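Local coordinates for ankyrin repeat domain protein (Legionella pneumophila subsp. pneumophila, PDB 6MCA), which is a bacterial effector, AnkH, that interacts with the host LARP7 component of the 7SK snRNP complex and probably combines ankyrin repeats with a cysteine protease-like fold, at residues R390-C395 with A433-N438. Sequence-based numbering, arbitrary orientation.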
loop_
_atom_site.group_PDB
_atom_site.type_symbol
_atom_site.label_atom_id
_atom_site.label_comp_id
_atom_site.label_asym_id
_atom_site.label_seq_id
_atom_site.Cartn_x
_atom_site.Cartn_y
_atom_site.Cartn_z
ATOM N N ARG A 390 -3.483 -1.742 -16.796
ATOM C CA ARG A 390 -2.903 -0.408 -16.669
ATOM C C ARG A 390 -1.468 -0.480 -16.164
ATOM O O ARG A 390 -0.581 0.207 -16.683
ATOM C CB ARG A 390 -3.761 0.449 -15.734
ATOM C CG ARG A 390 -3.325 1.906 -15.627
ATOM C CD ARG A 390 -2.458 2.158 -14.395
ATOM N NE ARG A 390 -3.180 1.935 -13.145
ATOM C CZ ARG A 390 -2.752 2.342 -11.953
ATOM N NH1 ARG A 390 -1.603 2.995 -11.847
ATOM N NH2 ARG A 390 -3.473 2.097 -10.867
ATOM N N ALA A 391 -1.225 -1.301 -15.139
ATOM C CA ALA A 391 0.134 -1.447 -14.627
ATOM C C ALA A 391 1.053 -2.063 -15.675
ATOM O O ALA A 391 2.205 -1.628 -15.843
ATOM C CB ALA A 391 0.123 -2.289 -13.351
ATOM N N LEU A 392 0.559 -3.074 -16.399
ATOM C CA LEU A 392 1.362 -3.671 -17.463
ATOM C C LEU A 392 1.711 -2.643 -18.537
ATOM O O LEU A 392 2.856 -2.585 -19.009
ATOM C CB LEU A 392 0.618 -4.859 -18.071
ATOM C CG LEU A 392 1.330 -5.623 -19.189
ATOM C CD1 LEU A 392 2.705 -6.076 -18.733
ATOM C CD2 LEU A 392 0.495 -6.811 -19.632
ATOM N N ASP A 393 0.737 -1.815 -18.928
ATOM C CA ASP A 393 0.985 -0.787 -19.934
ATOM C C ASP A 393 1.975 0.255 -19.428
ATOM O O ASP A 393 2.806 0.749 -20.197
ATOM C CB ASP A 393 -0.329 -0.121 -20.339
ATOM C CG ASP A 393 -1.244 -1.054 -21.105
ATOM O OD1 ASP A 393 -0.778 -2.131 -21.530
ATOM O OD2 ASP A 393 -2.433 -0.710 -21.278
ATOM N N GLU A 394 1.889 0.613 -18.144
ATOM C CA GLU A 394 2.865 1.531 -17.563
ATOM C C GLU A 394 4.275 0.972 -17.690
ATOM O O GLU A 394 5.206 1.682 -18.089
ATOM C CB GLU A 394 2.529 1.800 -16.095
ATOM C CG GLU A 394 1.563 2.943 -15.865
ATOM C CD GLU A 394 1.293 3.185 -14.391
ATOM O OE1 GLU A 394 1.701 2.342 -13.564
ATOM O OE2 GLU A 394 0.675 4.219 -14.061
ATOM N N CYS A 395 4.449 -0.308 -17.348
ATOM C CA CYS A 395 5.766 -0.930 -17.471
ATOM C C CYS A 395 6.255 -0.910 -18.916
ATOM O O CYS A 395 7.408 -0.549 -19.193
ATOM C CB CYS A 395 5.724 -2.361 -16.940
ATOM S SG CYS A 395 6.337 -2.536 -15.259
ATOM N N ALA A 433 0.758 -11.727 -22.763
ATOM C CA ALA A 433 2.000 -12.399 -23.119
ATOM C C ALA A 433 2.567 -11.859 -24.425
ATOM O O ALA A 433 3.784 -11.741 -24.571
ATOM C CB ALA A 433 1.772 -13.907 -23.216
ATOM N N GLU A 434 1.702 -11.540 -25.389
ATOM C CA GLU A 434 2.164 -10.906 -26.620
ATOM C C GLU A 434 2.790 -9.547 -26.324
ATOM O O GLU A 434 3.888 -9.229 -26.808
ATOM C CB GLU A 434 1.000 -10.760 -27.601
ATOM C CG GLU A 434 1.408 -10.711 -29.062
ATOM C CD GLU A 434 1.740 -12.080 -29.621
ATOM O OE1 GLU A 434 2.941 -12.398 -29.748
ATOM O OE2 GLU A 434 0.797 -12.839 -29.932
ATOM N N LYS A 435 2.093 -8.733 -25.524
ATOM C CA LYS A 435 2.635 -7.445 -25.099
ATOM C C LYS A 435 4.019 -7.600 -24.479
ATOM O O LYS A 435 4.931 -6.814 -24.765
ATOM C CB LYS A 435 1.691 -6.782 -24.096
ATOM C CG LYS A 435 0.451 -6.134 -24.684
ATOM C CD LYS A 435 -0.243 -5.292 -23.622
ATOM C CE LYS A 435 -1.663 -4.931 -24.019
ATOM N NZ LYS A 435 -2.395 -4.289 -22.892
ATOM N N ILE A 436 4.192 -8.611 -23.626
ATOM C CA ILE A 436 5.453 -8.775 -22.906
ATOM C C ILE A 436 6.542 -9.311 -23.831
ATOM O O ILE A 436 7.690 -8.848 -23.797
ATOM C CB ILE A 436 5.244 -9.690 -21.685
ATOM C CG1 ILE A 436 4.331 -9.009 -20.663
ATOM C CG2 ILE A 436 6.576 -10.056 -21.053
ATOM C CD1 ILE A 436 3.667 -9.970 -19.703
ATOM N N LEU A 437 6.204 -10.294 -24.669
ATOM C CA LEU A 437 7.173 -10.884 -25.581
ATOM C C LEU A 437 7.643 -9.895 -26.634
ATOM O O LEU A 437 8.723 -10.086 -27.202
ATOM C CB LEU A 437 6.578 -12.118 -26.257
ATOM C CG LEU A 437 6.405 -13.349 -25.364
ATOM C CD1 LEU A 437 5.667 -14.453 -26.107
ATOM C CD2 LEU A 437 7.750 -13.838 -24.854
ATOM N N ASN A 438 6.856 -8.850 -26.914
ATOM C CA ASN A 438 7.365 -7.771 -27.756
ATOM C C ASN A 438 8.675 -7.206 -27.217
ATOM O O ASN A 438 9.532 -6.771 -27.995
ATOM C CB ASN A 438 6.325 -6.658 -27.877
ATOM C CG ASN A 438 5.587 -6.693 -29.197
ATOM O OD1 ASN A 438 5.711 -7.645 -29.967
ATOM N ND2 ASN A 438 4.813 -5.648 -29.469
#
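A salt bridge and a small leucine–isoleucine contact join two nearly parallel helices in the all-helical C-terminal part of the chain, where Asp393 and Leu392 on helix 373-399 face Lys435 and Ile436 on helix 427-440. The segment axes run 13° apart and come no closer than 11.0 Å, a wide spacing that side chains have to bridge. Lys435 and Leu392 both reach across. The lysine CG lies anti to the carbonyl carbon (chi1 -77°), and the chain beyond stays extended, which brings the ammonium group to the neighbouring helix. There Lys435 NZ donates to Asp393 OD1 at 3.0 Å, through the syn lone pair of OD1, the one facing OD2. That second oxygen, Asp393 OD2, remains 3.9 Å from Lys435 NZ, so one oxygen takes the bond.

The nearly parallel course of the two helices is consistent with the one helix that comes between them in sequence, 404-421, whose Leu414 touches both Leu392 and Ile436. The far side of helix 373-399 packs on helix 147-162, where Arg390 meets Leu158 and Cys395 meets Ile159.

Next to the polar pair, Leu392 CD1 touches Ile436 CG1 at 3.9 Å, the two side chains crossing at about a right angle. The aliphatic part of the lysine also passes by the leucine, with Lys435 CD 4.3 Å from Leu392 CD2. Leu392 and Ile436 are buried, whereas Asp393 and Lys435 remain partly exposed, which puts the ion pair on the solvent-facing side of the apolar contact.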